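Local coordinates for protein catalase-3 (Neurospora crassa, PDB 4AJ9) that uses heme to break down hydrogen peroxide into water and molecular oxygen, an activity that probably protects the cell from peroxide damage, at residues 68-72 against 314-319; 204-208 against 230-236; 539-544 against 591-597. Residues are numbered along the deposited sequence.

Interaction 1. Residues 68-72 against 314-319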
loop_
_atom_site.group_PDB
_atom_site.type_symbol
_atom_site.label_atom_id
_atom_site.label_comp_id
_atom_site.label_asym_id
_atom_site.label_seq_id
_atom_site.Cartn_x
_atom_site.Cartn_y
_atom_site.Cartn_z
ATOM N N GLY C 68 -1.736 21.761 8.621
ATOM C CA GLY C 68 -2.955 22.547 8.636
ATOM C C GLY C 68 -4.001 22.052 9.606
ATOM O O GLY C 68 -3.789 21.070 10.315
ATOM N N ALA C 69 -5.138 22.736 9.624
ATOM C CA ALA C 69 -6.201 22.436 10.560
ATOM C C ALA C 69 -7.534 22.864 9.968
ATOM O O ALA C 69 -7.599 23.782 9.146
ATOM C CB ALA C 69 -5.949 23.143 11.896
ATOM N N GLY C 70 -8.603 22.194 10.369
ATOM C CA GLY C 70 -9.885 22.471 9.766
ATOM C C GLY C 70 -11.081 22.420 10.690
ATOM O O GLY C 70 -10.964 22.091 11.879
ATOM N N ALA C 71 -12.245 22.749 10.129
ATOM C CA ALA C 71 -13.479 22.786 10.905
ATOM C C ALA C 71 -14.696 22.597 10.023
ATOM O O ALA C 71 -14.633 22.827 8.813
ATOM C CB ALA C 71 -13.589 24.103 11.683
ATOM N N HIS C 72 -15.795 22.165 10.637
ATOM C CA HIS C 72 -17.088 22.061 9.960
ATOM C C HIS C 72 -17.855 23.369 10.065
ATOM O O HIS C 72 -17.653 24.143 10.998
ATOM C CB HIS C 72 -17.944 20.958 10.592
ATOM C CG HIS C 72 -17.357 19.581 10.467
ATOM N ND1 HIS C 72 -17.725 18.700 9.471
ATOM C CD2 HIS C 72 -16.438 18.932 11.222
ATOM C CE1 HIS C 72 -17.051 17.572 9.613
ATOM N NE2 HIS C 72 -16.265 17.686 10.669
ATOM N N ARG C 314 -18.305 24.244 14.019
ATOM C CA ARG C 314 -18.132 22.942 14.670
ATOM C C ARG C 314 -16.705 22.418 14.522
ATOM O O ARG C 314 -16.231 22.219 13.405
ATOM C CB ARG C 314 -19.117 21.902 14.123
ATOM C CG ARG C 314 -20.590 22.151 14.425
ATOM C CD ARG C 314 -20.929 21.913 15.892
ATOM N NE ARG C 314 -22.373 21.866 16.119
ATOM C CZ ARG C 314 -23.134 22.924 16.393
ATOM N NH1 ARG C 314 -22.596 24.137 16.480
ATOM N NH2 ARG C 314 -24.438 22.770 16.580
ATOM N N ASN C 315 -16.029 22.199 15.650
ATOM C CA ASN C 315 -14.717 21.556 15.640
ATOM C C ASN C 315 -14.867 20.079 15.322
ATOM O O ASN C 315 -15.915 19.502 15.569
ATOM C CB ASN C 315 -14.018 21.729 17.001
ATOM C CG ASN C 315 -13.447 23.124 17.177
ATOM O OD1 ASN C 315 -12.888 23.691 16.239
ATOM N ND2 ASN C 315 -13.606 23.697 18.371
ATOM N N PRO C 316 -13.816 19.455 14.769
ATOM C CA PRO C 316 -13.854 17.998 14.593
ATOM C C PRO C 316 -13.840 17.250 15.919
ATOM O O PRO C 316 -13.401 17.793 16.949
ATOM C CB PRO C 316 -12.557 17.706 13.833
ATOM C CG PRO C 316 -11.681 18.872 14.113
ATOM C CD PRO C 316 -12.601 20.049 14.185
ATOM N N MET C 317 -14.324 16.009 15.890
ATOM C CA MET C 317 -14.295 15.146 17.065
ATOM C C MET C 317 -12.987 14.353 17.105
ATOM O O MET C 317 -12.353 14.235 18.155
ATOM C CB MET C 317 -15.502 14.202 17.064
ATOM C CG MET C 317 -15.536 13.227 18.243
ATOM S SD MET C 317 -17.026 12.194 18.254
ATOM C CE MET C 317 -18.230 13.378 18.875
ATOM N N ASN C 318 -12.600 13.797 15.957
ATOM C CA ASN C 318 -11.288 13.178 15.801
ATOM C C ASN C 318 -10.537 13.832 14.635
ATOM O O ASN C 318 -10.958 13.737 13.482
ATOM C CB ASN C 318 -11.424 11.664 15.569
ATOM C CG ASN C 318 -10.076 10.945 15.546
ATOM O OD1 ASN C 318 -9.499 10.715 14.485
ATOM N ND2 ASN C 318 -9.582 10.575 16.720
ATOM N N TYR C 319 -9.426 14.488 14.943
ATOM C CA TYR C 319 -8.657 15.222 13.941
ATOM C C TYR C 319 -8.184 14.333 12.792
ATOM O O TYR C 319 -8.289 14.711 11.617
ATOM C CB TYR C 319 -7.460 15.902 14.622
ATOM C CG TYR C 319 -6.542 16.654 13.693
ATOM C CD1 TYR C 319 -5.581 15.983 12.937
ATOM C CD2 TYR C 319 -6.608 18.034 13.594
ATOM C CE1 TYR C 319 -4.734 16.674 12.092
ATOM C CE2 TYR C 319 -5.754 18.733 12.760
ATOM C CZ TYR C 319 -4.827 18.047 12.007
ATOM O OH TYR C 319 -3.981 18.745 11.176
HETATM O O HOH W 1 -1.042 18.942 9.835
HETATM O O HOH W 2 -10.774 23.607 14.355
#

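Interaction 2. Residues 204-208 against 230-236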
loop_
_atom_site.group_PDB
_atom_site.type_symbol
_atom_site.label_atom_id
_atom_site.label_comp_id
_atom_site.label_asym_id
_atom_site.label_seq_id
_atom_site.Cartn_x
_atom_site.Cartn_y
_atom_site.Cartn_z
ATOM N N ARG C 204 -8.569 32.874 10.590
ATOM C CA ARG C 204 -9.801 33.659 10.628
ATOM C C ARG C 204 -9.611 35.065 10.070
ATOM O O ARG C 204 -10.586 35.731 9.702
ATOM C CB ARG C 204 -10.345 33.729 12.056
ATOM C CG ARG C 204 -10.668 32.367 12.652
ATOM C CD ARG C 204 -11.143 32.480 14.090
ATOM N NE ARG C 204 -10.166 33.155 14.937
ATOM C CZ ARG C 204 -10.386 34.296 15.588
ATOM N NH1 ARG C 204 -11.562 34.906 15.503
ATOM N NH2 ARG C 204 -9.422 34.827 16.331
ATOM N N HIS C 205 -8.355 35.503 10.004
ATOM C CA HIS C 205 -8.016 36.831 9.510
ATOM C C HIS C 205 -7.333 36.802 8.143
ATOM O O HIS C 205 -6.474 37.643 7.861
ATOM C CB HIS C 205 -7.135 37.565 10.522
ATOM C CG HIS C 205 -7.819 37.820 11.829
ATOM N ND1 HIS C 205 -7.835 36.897 12.852
ATOM C CD2 HIS C 205 -8.536 38.882 12.268
ATOM C CE1 HIS C 205 -8.519 37.384 13.871
ATOM N NE2 HIS C 205 -8.962 38.585 13.540
ATOM N N MET C 206 -7.719 35.829 7.315
ATOM C CA MET C 206 -7.271 35.724 5.926
ATOM C C MET C 206 -8.448 35.848 4.965
ATOM O O MET C 206 -9.550 35.372 5.256
ATOM C CB MET C 206 -6.631 34.352 5.653
ATOM C CG MET C 206 -5.527 33.924 6.609
ATOM S SD MET C 206 -4.742 32.374 6.081
ATOM C CE MET C 206 -6.161 31.283 5.944
ATOM N N ASP C 207 -8.208 36.448 3.802
ATOM C CA ASP C 207 -9.124 36.282 2.679
ATOM C C ASP C 207 -8.765 34.980 1.969
ATOM O O ASP C 207 -7.702 34.420 2.207
ATOM C CB ASP C 207 -9.020 37.449 1.692
ATOM C CG ASP C 207 -9.800 38.671 2.147
ATOM O OD1 ASP C 207 -10.618 38.550 3.084
ATOM O OD2 ASP C 207 -9.590 39.747 1.562
ATOM N N GLY C 208 -9.650 34.499 1.105
ATOM C CA GLY C 208 -9.363 33.303 0.331
ATOM C C GLY C 208 -9.609 33.522 -1.148
ATOM O O GLY C 208 -10.384 34.403 -1.513
ATOM N N TRP C 230 -13.086 34.718 -1.004
ATOM C CA TRP C 230 -13.643 34.653 0.342
ATOM C C TRP C 230 -13.184 35.900 1.075
ATOM O O TRP C 230 -11.988 36.162 1.156
ATOM C CB TRP C 230 -13.136 33.429 1.117
ATOM C CG TRP C 230 -13.641 32.080 0.663
ATOM C CD1 TRP C 230 -12.924 31.101 0.033
ATOM C CD2 TRP C 230 -14.957 31.550 0.859
ATOM N NE1 TRP C 230 -13.723 29.999 -0.183
ATOM C CE2 TRP C 230 -14.973 30.252 0.312
ATOM C CE3 TRP C 230 -16.123 32.051 1.443
ATOM C CZ2 TRP C 230 -16.112 29.454 0.321
ATOM C CZ3 TRP C 230 -17.252 31.259 1.456
ATOM C CH2 TRP C 230 -17.237 29.966 0.906
ATOM N N LYS C 231 -14.130 36.656 1.620
ATOM C CA LYS C 231 -13.822 37.900 2.314
ATOM C C LYS C 231 -14.036 37.693 3.805
ATOM O O LYS C 231 -15.144 37.409 4.251
ATOM C CB LYS C 231 -14.713 39.035 1.796
ATOM C CG LYS C 231 -14.547 39.340 0.306
ATOM C CD LYS C 231 -13.133 39.795 -0.024
ATOM C CE LYS C 231 -12.851 41.184 0.502
ATOM N NZ LYS C 231 -11.416 41.567 0.316
ATOM N N THR C 232 -12.972 37.810 4.587
ATOM C CA THR C 232 -13.095 37.524 6.011
ATOM C C THR C 232 -13.954 38.578 6.715
ATOM O O THR C 232 -13.737 39.784 6.556
ATOM C CB THR C 232 -11.722 37.399 6.702
ATOM O OG1 THR C 232 -11.915 37.342 8.117
ATOM C CG2 THR C 232 -10.833 38.585 6.360
ATOM N N LYS C 233 -14.941 38.124 7.478
ATOM C CA LYS C 233 -15.758 39.055 8.259
ATOM C C LYS C 233 -15.036 39.472 9.535
ATOM O O LYS C 233 -15.497 40.357 10.265
ATOM C CB LYS C 233 -17.133 38.458 8.586
ATOM C CG LYS C 233 -17.947 38.040 7.352
ATOM C CD LYS C 233 -18.036 39.173 6.343
ATOM C CE LYS C 233 -18.765 40.378 6.932
ATOM N NZ LYS C 233 -18.656 41.585 6.058
ATOM N N GLN C 234 -13.902 38.831 9.803
ATOM C CA GLN C 234 -13.085 39.176 10.965
ATOM C C GLN C 234 -12.048 40.263 10.618
ATOM O O GLN C 234 -11.456 40.857 11.507
ATOM C CB GLN C 234 -12.404 37.924 11.557
ATOM C CG GLN C 234 -13.367 36.912 12.200
ATOM C CD GLN C 234 -14.274 36.210 11.197
ATOM O OE1 GLN C 234 -15.494 36.185 11.358
ATOM N NE2 GLN C 234 -13.677 35.627 10.160
ATOM N N GLY C 235 -11.856 40.529 9.325
ATOM C CA GLY C 235 -10.845 41.471 8.865
ATOM C C GLY C 235 -9.476 40.826 8.681
ATOM O O GLY C 235 -9.119 39.892 9.399
ATOM N N LYS C 236 -8.705 41.302 7.708
ATOM C CA LYS C 236 -7.346 40.791 7.528
ATOM C C LYS C 236 -6.386 41.354 8.584
ATOM O O LYS C 236 -6.451 42.534 8.921
ATOM C CB LYS C 236 -6.835 41.096 6.119
ATOM C CG LYS C 236 -7.486 40.236 5.031
ATOM C CD LYS C 236 -6.921 40.532 3.654
ATOM C CE LYS C 236 -7.323 41.932 3.180
ATOM N NZ LYS C 236 -6.689 42.270 1.879
HETATM O O HOH W 3 -11.170 40.351 14.307
HETATM O O HOH W 4 -7.536 40.506 -0.132
HETATM O O HOH W 5 -11.396 41.240 3.469
#

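Interaction 3. Residues 539-544 against 591-597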
loop_
_atom_site.group_PDB
_atom_site.type_symbol
_atom_site.label_atom_id
_atom_site.label_comp_id
_atom_site.label_asym_id
_atom_site.label_seq_id
_atom_site.Cartn_x
_atom_site.Cartn_y
_atom_site.Cartn_z
ATOM N N THR C 539 0.761 40.155 39.695
ATOM C CA THR C 539 1.669 39.608 40.693
ATOM C C THR C 539 0.877 39.024 41.850
ATOM O O THR C 539 -0.243 39.460 42.111
ATOM C CB THR C 539 2.676 40.674 41.198
ATOM O OG1 THR C 539 3.499 40.117 42.230
ATOM C CG2 THR C 539 1.947 41.909 41.735
ATOM N N THR C 540 1.445 38.027 42.530
ATOM C CA THR C 540 0.754 37.391 43.650
ATOM C C THR C 540 0.849 38.230 44.924
ATOM O O THR C 540 0.099 38.014 45.876
ATOM C CB THR C 540 1.270 35.955 43.918
ATOM O OG1 THR C 540 2.676 35.984 44.183
ATOM C CG2 THR C 540 1.011 35.070 42.705
ATOM N N LYS C 541 1.762 39.196 44.923
ATOM C CA LYS C 541 1.983 40.051 46.083
ATOM C C LYS C 541 1.094 41.283 46.019
ATOM O O LYS C 541 0.870 41.837 44.942
ATOM C CB LYS C 541 3.442 40.493 46.146
ATOM C CG LYS C 541 4.457 39.390 45.914
ATOM C CD LYS C 541 4.241 38.205 46.831
ATOM C CE LYS C 541 5.535 37.427 47.010
ATOM N NZ LYS C 541 6.477 37.657 45.875
ATOM N N GLY C 542 0.601 41.722 47.175
ATOM C CA GLY C 542 -0.200 42.935 47.246
ATOM C C GLY C 542 -1.600 42.740 46.700
ATOM O O GLY C 542 -2.097 41.617 46.641
ATOM N N GLY C 543 -2.238 43.833 46.293
ATOM C CA GLY C 543 -3.614 43.773 45.837
ATOM C C GLY C 543 -3.778 43.680 44.333
ATOM O O GLY C 543 -4.900 43.713 43.824
ATOM N N SER C 544 -2.662 43.546 43.622
ATOM C CA SER C 544 -2.670 43.525 42.159
ATOM C C SER C 544 -3.637 42.497 41.559
ATOM O O SER C 544 -4.377 42.799 40.624
ATOM C CB SER C 544 -1.253 43.284 41.626
ATOM O OG SER C 544 -1.212 43.415 40.213
ATOM N N ALA C 591 -1.069 45.246 35.205
ATOM C CA ALA C 591 -2.044 45.570 36.242
ATOM C C ALA C 591 -1.361 46.355 37.348
ATOM O O ALA C 591 -0.186 46.136 37.632
ATOM C CB ALA C 591 -2.692 44.298 36.805
ATOM N N GLU C 592 -2.093 47.276 37.967
ATOM C CA GLU C 592 -1.504 48.110 39.011
ATOM C C GLU C 592 -0.847 47.258 40.084
ATOM O O GLU C 592 -1.447 46.306 40.579
ATOM C CB GLU C 592 -2.546 49.030 39.637
ATOM C CG GLU C 592 -1.941 50.031 40.603
ATOM C CD GLU C 592 -2.897 51.147 40.959
ATOM O OE1 GLU C 592 -4.105 50.866 41.121
ATOM O OE2 GLU C 592 -2.438 52.306 41.061
ATOM N N GLY C 593 0.392 47.598 40.427
ATOM C CA GLY C 593 1.126 46.881 41.452
ATOM C C GLY C 593 2.144 45.924 40.863
ATOM O O GLY C 593 3.127 45.565 41.512
ATOM N N ALA C 594 1.914 45.509 39.624
ATOM C CA ALA C 594 2.793 44.539 38.987
ATOM C C ALA C 594 4.138 45.151 38.608
ATOM O O ALA C 594 5.054 44.438 38.216
ATOM C CB ALA C 594 2.117 43.933 37.761
ATOM N N GLU C 595 4.259 46.472 38.724
ATOM C CA GLU C 595 5.533 47.128 38.442
ATOM C C GLU C 595 6.655 46.514 39.279
ATOM O O GLU C 595 7.833 46.582 38.914
ATOM C CB GLU C 595 5.442 48.643 38.677
ATOM C CG GLU C 595 5.154 49.057 40.113
ATOM C CD GLU C 595 3.678 49.229 40.403
ATOM O OE1 GLU C 595 2.842 48.689 39.646
ATOM O OE2 GLU C 595 3.351 49.913 41.394
ATOM N N ARG C 596 6.283 45.895 40.393
ATOM C CA ARG C 596 7.267 45.264 41.275
ATOM C C ARG C 596 8.053 44.100 40.647
ATOM O O ARG C 596 9.094 43.698 41.175
ATOM C CB ARG C 596 6.612 44.813 42.586
ATOM C CG ARG C 596 5.485 43.807 42.421
ATOM C CD ARG C 596 5.132 43.204 43.771
ATOM N NE ARG C 596 6.329 42.692 44.431
ATOM C CZ ARG C 596 6.753 41.434 44.346
ATOM N NH1 ARG C 596 6.065 40.541 43.642
ATOM N NH2 ARG C 596 7.862 41.068 44.971
ATOM N N VAL C 597 7.568 43.552 39.536
ATOM C CA VAL C 597 8.279 42.433 38.908
ATOM C C VAL C 597 9.089 42.896 37.712
ATOM O O VAL C 597 9.699 42.090 37.009
ATOM C CB VAL C 597 7.335 41.261 38.521
ATOM C CG1 VAL C 597 6.570 40.774 39.744
ATOM C CG2 VAL C 597 6.382 41.666 37.400
HETATM O O HOH W 6 9.186 38.609 44.994
#

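Interaction 1. Residues 68-72 against 314-319
Two backbone hydrogen bonds carry the sheet pairing. His72 N donates to Arg314 O at 2.8 Å and Arg314 N returns one to His72 O at 3.1 Å, an antiparallel hydrogen-bonded pair with CB of His72 3.8 Å from CB of Arg314. Beyond Arg314 the chain peels off the strand, and contact then passes to side chains. Tyr319 OH donates a very short 2.5 Å hydrogen bond to Gly68 O at the start of strand 68-77. Two waters add bridges, one joining Gly68 N to Tyr319 OH, the other Gly70 O to Asn315 OD1; Asn315 ND2 hydrogen-bonds Glu264 of helix 254-264. The Pro316 ring makes van der Waals contact with the Gly70 carbonyl, CD to O 3.5 Å, and the one apolar side-chain pair is Ala69 CB with Tyr319 CE2 at 4.5 Å. Beyond the segments, His72 NE2 hydrogen-bonds Glu322, Arg314 NE forms a salt bridge with Asp1, and Asp163 of a neighbouring subunit packs on Pro316. Here the pairing of strands 68-77 and 305-314 of the catalase beta-barrel ends and the chain turns into helix 319-324, with Gly68 CA about 7 Å from the nearest atoms of the heme and of the predicted active-site His65 side chain.

Interaction 2. Residues 204-208 against 230-236
Trp230 opens the contact as a sheet pair: Trp230 N donates to Gly208 O at 2.8 Å and Gly208 N to Trp230 O at 2.9 Å, an antiparallel hydrogen-bonded pair with the indole edge near Gly208 CA. Lys231 reaches back through NZ to Asp207 OD2, a 2.9 Å salt bridge. Thr232 N binds the other carboxylate oxygen, Asp207 OD1, at 2.9 Å, and Thr232 OG1 donates to Arg204 O at 2.6 Å while accepting from Gln234 N, an ST turn that bends the chain off the strand. Gln234 NE2 also donates to Arg204 O, at 3.1 Å, its OE1 accepts from Ser270 N at the start of strand 270-278, and Gln234 CB lies over the His205 ring in a CH-pi contact. Gly235 O approaches the edge of that ring. Lys236 CA makes a CA-H...O contact with His205 O, and its NZ adds a long salt bridge to Asp207. Strand 270-278 lines the far side of strand 223-232, Trp230 stacks on Phe122 of strand 121-128, and Arg204 is salt-bridged to Asp258 of helix 254-264.

Interaction 3. Residues 539-544 against 591-597
Two side-chain hydrogen bonds hold these loops together. Ser544 OG donates to Glu592 O at 2.9 Å, and Arg596 NH1 donates to Thr539 OG1 at 3.0 Å. Both hydroxyls have further partners, Thr539 in Glu567 and Ser544 in Ser538. Thr539 OG1 also accepts a weak bond from Lys541 N within its own loop. Further out, one water accepts from Arg596 NH2 and, weakly, from Lys541 NZ, mediating between like charges, since Lys541 NZ lies 3.7 Å from Arg596 NH1. The aliphatic part of Lys541 covers the guanidinium, CG resting over one face 3.0 Å from Arg596 NH1. Thr539 CG2 packs 3.9 Å from Ala594 CA, and Val597 CG1 comes to 4.0 Å from Thr539 OG1. Gly593, third residue of a type II turn from Ala591 to Ala594, has positive phi, and a CB there would crowd Ser544. The loops follow neighbouring parallel strands, 533-537 and 587-590, of the C-terminal domain, and Ser544 begins helix 544-557. With two hydroxyl-centred hydrogen bonds, two like charges side by side and little van der Waals packing, the contact has no salt bridge between the segments; nearby Glu567 offers Arg596 only a long, weak ion pair.

How the interactions relate
From the N terminus, strand 68-77 comes first, and its partner arrives only at 314-319, so interaction 1 closes a long loop of 241 residues. Within that loop falls interaction 2, where 204-208 and 230-236 close a short one of 21 residues, with no helix in it. Both reach the same antiparallel sheet of the catalase domain, their centres 19 Å apart without touching: one joins strands 68-77 and 305-314, the other anchors the approach to strand 208-209 on strand 223-232. Interaction 3 follows in series. It closes 46 residues of the C-terminal domain, linking loops after two parallel strands, and its centre lies about 40 Å from that of interaction 1.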